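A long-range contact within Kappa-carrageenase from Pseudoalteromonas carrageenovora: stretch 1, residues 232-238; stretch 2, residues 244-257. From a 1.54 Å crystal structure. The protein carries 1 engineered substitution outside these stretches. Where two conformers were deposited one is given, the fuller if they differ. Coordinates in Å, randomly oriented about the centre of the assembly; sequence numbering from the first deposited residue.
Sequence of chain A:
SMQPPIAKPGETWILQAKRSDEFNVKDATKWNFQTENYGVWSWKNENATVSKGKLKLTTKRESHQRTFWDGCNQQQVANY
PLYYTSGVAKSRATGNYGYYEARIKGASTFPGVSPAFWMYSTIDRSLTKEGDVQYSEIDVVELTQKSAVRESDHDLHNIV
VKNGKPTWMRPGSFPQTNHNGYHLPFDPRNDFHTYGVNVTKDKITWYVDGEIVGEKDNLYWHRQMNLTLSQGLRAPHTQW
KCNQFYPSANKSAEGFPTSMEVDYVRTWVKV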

# COMPACT_ATOMS: atom_id res chain seq x y z
N GLY A 232 -7.86 -0.92 -1.18
CA GLY A 232 -8.50 0.23 -1.80
C GLY A 232 -9.55 -0.16 -2.82
O GLY A 232 -9.64 -1.31 -3.23
N LEU A 233 -10.35 0.82 -3.22
CA LEU A 233 -11.41 0.61 -4.20
C LEU A 233 -10.85 0.92 -5.60
O LEU A 233 -9.97 1.77 -5.75
CB LEU A 233 -12.58 1.54 -3.89
CG LEU A 233 -13.95 1.20 -4.48
CD1 LEU A 233 -14.49 -0.10 -3.88
CD2 LEU A 233 -14.91 2.36 -4.20
N ARG A 234 -11.37 0.22 -6.60
CA ARG A 234 -10.92 0.40 -7.98
C ARG A 234 -12.08 0.26 -8.96
O ARG A 234 -13.22 0.02 -8.56
CB ARG A 234 -9.85 -0.65 -8.32
CG ARG A 234 -8.57 -0.56 -7.50
CD ARG A 234 -7.79 0.70 -7.82
NE ARG A 234 -6.46 0.72 -7.21
CZ ARG A 234 -6.19 1.18 -5.99
NH1 ARG A 234 -7.16 1.67 -5.24
NH2 ARG A 234 -4.94 1.16 -5.54
N ALA A 235 -11.78 0.42 -10.24
CA ALA A 235 -12.79 0.27 -11.28
C ALA A 235 -13.38 -1.12 -11.07
O ALA A 235 -12.66 -2.06 -10.72
CB ALA A 235 -12.13 0.38 -12.66
N PRO A 236 -14.67 -1.30 -11.35
CA PRO A 236 -15.67 -0.35 -11.87
C PRO A 236 -16.32 0.62 -10.89
O PRO A 236 -17.34 1.22 -11.22
CB PRO A 236 -16.70 -1.28 -12.49
CG PRO A 236 -16.74 -2.40 -11.48
CD PRO A 236 -15.27 -2.64 -11.18
N HIS A 237 -15.74 0.79 -9.70
CA HIS A 237 -16.34 1.67 -8.70
C HIS A 237 -15.64 3.01 -8.56
O HIS A 237 -15.97 3.81 -7.68
CB HIS A 237 -16.34 0.96 -7.35
CG HIS A 237 -16.92 -0.42 -7.43
ND1 HIS A 237 -18.22 -0.65 -7.81
CD2 HIS A 237 -16.36 -1.63 -7.22
CE1 HIS A 237 -18.44 -1.96 -7.83
NE2 HIS A 237 -17.32 -2.57 -7.48
N THR A 238 -14.68 3.26 -9.45
CA THR A 238 -13.92 4.50 -9.40
C THR A 238 -13.58 5.06 -10.76
O THR A 238 -13.68 4.38 -11.78
CB THR A 238 -12.57 4.28 -8.69
OG1 THR A 238 -11.79 3.34 -9.44
CG2 THR A 238 -12.77 3.74 -7.28
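Stretch 2 (244-257) QFYPSANKSAEGFP

Stretch 2 opens as a short strand (244-247) whose end pairs antiparallel with Thr238, and continues as an irregular loop that passes along His237. Register is set by one non-hydrogen-bonded antiparallel bridge, Thr238 with Pro247, CA to CA 4.5 Å, where the side chains diverge; beside it Thr238 CA lies 3.2 Å from Tyr246 O in a CA-H...O contact. The backbone pairing continues with Ser248 N donating to His237 O (3.2 Å). Stretch 1 turns at a cis peptide before Pro236, and His237 N bonds to Arg234 O (2.9 Å). Ser248, chi1 p, points toward this turn: its OG donates to Pro236 O at 2.6 Å and accepts from Asn250 N at 3.1 Å, so one hydroxyl ties the turn to the following loop.

His237 is the most heavily covered residue. Its CA-to-CB bond points away, but chi1 m (-50°) and chi2 -62° bring the ring back against stretch 2, where His237 ND1 donates almost linearly to Asn250 O (2.8 Å, 170°), an acceptor near the ring plane. Asn250, chi1 t, directs OD1 to receive Ser252 N at 3.0 Å, bracing the loop beside the imidazole. Farther along, a type II turn from Ala253 to Phe256, with Gly255 at phi 91°, returns the chain; Phe256, chi1 m, points toward stretch 1. Its edge meets the face of His237 in an offset edge-to-face pair (centroids 5.3 Å, planes 71°), and Phe256 CZ lies 4.4 Å from Leu233 CD1.

At the strand end of stretch 2, Phe245, chi1 m, points toward stretch 1, with CD1 3.7 Å from Thr238 CB. Arg234 starts away, but chi1 m and chi2 m fold it back; NH1 of Arg234 donates to Leu233 O (2.9 Å), and Phe245 CE2 lies over one face of the guanidinium, 3.6 Å from Arg234 NH1.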

# COMPACT_ATOMS: atom_id res chain seq x y z
N GLN A 244 -6.27 11.75 -8.53
CA GLN A 244 -7.03 11.19 -7.41
C GLN A 244 -8.22 10.39 -7.92
O GLN A 244 -8.59 10.48 -9.09
CB GLN A 244 -7.55 12.31 -6.51
CG GLN A 244 -8.68 13.10 -7.16
CD GLN A 244 -9.36 14.06 -6.21
OE1 GLN A 244 -8.81 15.10 -5.88
NE2 GLN A 244 -10.56 13.70 -5.76
N PHE A 245 -8.81 9.62 -7.02
CA PHE A 245 -9.98 8.82 -7.37
C PHE A 245 -11.25 9.62 -7.13
O PHE A 245 -11.30 10.53 -6.30
CB PHE A 245 -10.06 7.55 -6.51
CG PHE A 245 -9.10 6.48 -6.92
CD1 PHE A 245 -9.21 5.85 -8.16
CD2 PHE A 245 -8.08 6.07 -6.05
CE1 PHE A 245 -8.33 4.83 -8.53
CE2 PHE A 245 -7.20 5.06 -6.42
CZ PHE A 245 -7.32 4.44 -7.65
N TYR A 246 -12.28 9.25 -7.89
CA TYR A 246 -13.60 9.82 -7.78
C TYR A 246 -14.52 8.61 -7.88
O TYR A 246 -14.15 7.60 -8.47
CB TYR A 246 -13.90 10.78 -8.94
CG TYR A 246 -13.31 12.16 -8.76
CD1 TYR A 246 -11.98 12.41 -9.07
CD2 TYR A 246 -14.09 13.21 -8.27
CE1 TYR A 246 -11.43 13.68 -8.89
CE2 TYR A 246 -13.55 14.48 -8.09
CZ TYR A 246 -12.22 14.71 -8.40
OH TYR A 246 -11.68 15.96 -8.24
N PRO A 247 -15.71 8.68 -7.27
CA PRO A 247 -16.59 7.52 -7.36
C PRO A 247 -17.20 7.41 -8.75
O PRO A 247 -17.37 8.41 -9.44
CB PRO A 247 -17.64 7.81 -6.28
CG PRO A 247 -17.71 9.30 -6.26
CD PRO A 247 -16.27 9.72 -6.39
N SER A 248 -17.52 6.19 -9.16
CA SER A 248 -18.15 5.99 -10.46
C SER A 248 -19.63 5.81 -10.17
O SER A 248 -20.06 5.94 -9.02
CB SER A 248 -17.62 4.73 -11.14
OG SER A 248 -18.12 3.57 -10.49
N ALA A 249 -20.42 5.50 -11.19
CA ALA A 249 -21.85 5.31 -11.01
C ALA A 249 -22.16 3.87 -10.60
O ALA A 249 -23.30 3.54 -10.29
CB ALA A 249 -22.59 5.65 -12.30
N ASN A 250 -21.14 3.03 -10.59
CA ASN A 250 -21.33 1.64 -10.20
C ASN A 250 -21.09 1.50 -8.71
O ASN A 250 -19.96 1.52 -8.24
CB ASN A 250 -20.36 0.71 -10.94
CG ASN A 250 -20.56 -0.76 -10.57
OD1 ASN A 250 -20.85 -1.08 -9.42
ND2 ASN A 250 -20.40 -1.64 -11.55
N LYS A 251 -22.18 1.36 -7.96
CA LYS A 251 -22.10 1.19 -6.51
C LYS A 251 -22.81 -0.10 -6.14
O LYS A 251 -23.57 -0.17 -5.18
CB LYS A 251 -22.73 2.39 -5.79
CG LYS A 251 -24.01 2.91 -6.41
CD LYS A 251 -24.41 4.25 -5.79
CE LYS A 251 -25.55 4.89 -6.56
NZ LYS A 251 -25.88 6.25 -6.04
N SER A 252 -22.54 -1.14 -6.92
CA SER A 252 -23.14 -2.45 -6.70
C SER A 252 -22.68 -3.07 -5.40
O SER A 252 -21.53 -2.89 -4.97
CB SER A 252 -22.78 -3.39 -7.86
OG SER A 252 -23.32 -4.68 -7.64
N ALA A 253 -23.58 -3.81 -4.77
CA ALA A 253 -23.28 -4.50 -3.52
C ALA A 253 -22.81 -5.92 -3.83
O ALA A 253 -22.29 -6.61 -2.97
CB ALA A 253 -24.53 -4.54 -2.63
N GLU A 254 -23.00 -6.34 -5.08
CA GLU A 254 -22.59 -7.68 -5.49
C GLU A 254 -21.08 -7.79 -5.40
O GLU A 254 -20.36 -6.91 -5.87
CB GLU A 254 -23.04 -7.97 -6.92
CG GLU A 254 -24.52 -7.73 -7.17
CD GLU A 254 -24.94 -8.15 -8.57
OE1 GLU A 254 -24.22 -7.84 -9.53
OE2 GLU A 254 -26.01 -8.79 -8.70
N GLY A 255 -20.60 -8.87 -4.79
CA GLY A 255 -19.17 -9.05 -4.65
C GLY A 255 -18.64 -8.46 -3.36
O GLY A 255 -17.44 -8.53 -3.08
N PHE A 256 -19.53 -7.87 -2.57
CA PHE A 256 -19.15 -7.28 -1.29
C PHE A 256 -20.00 -7.88 -0.18
O PHE A 256 -21.16 -8.24 -0.40
CB PHE A 256 -19.32 -5.76 -1.31
CG PHE A 256 -18.42 -5.07 -2.29
CD1 PHE A 256 -18.78 -4.94 -3.62
CD2 PHE A 256 -17.18 -4.60 -1.87
CE1 PHE A 256 -17.91 -4.35 -4.54
CE2 PHE A 256 -16.30 -4.01 -2.78
CZ PHE A 256 -16.67 -3.89 -4.12
N PRO A 257 -19.44 -8.00 1.03
CA PRO A 257 -18.08 -7.61 1.38
C PRO A 257 -17.03 -8.55 0.79
O PRO A 257 -17.32 -9.70 0.46
CB PRO A 257 -18.09 -7.68 2.90
CG PRO A 257 -19.00 -8.84 3.16
CD PRO A 257 -20.14 -8.58 2.19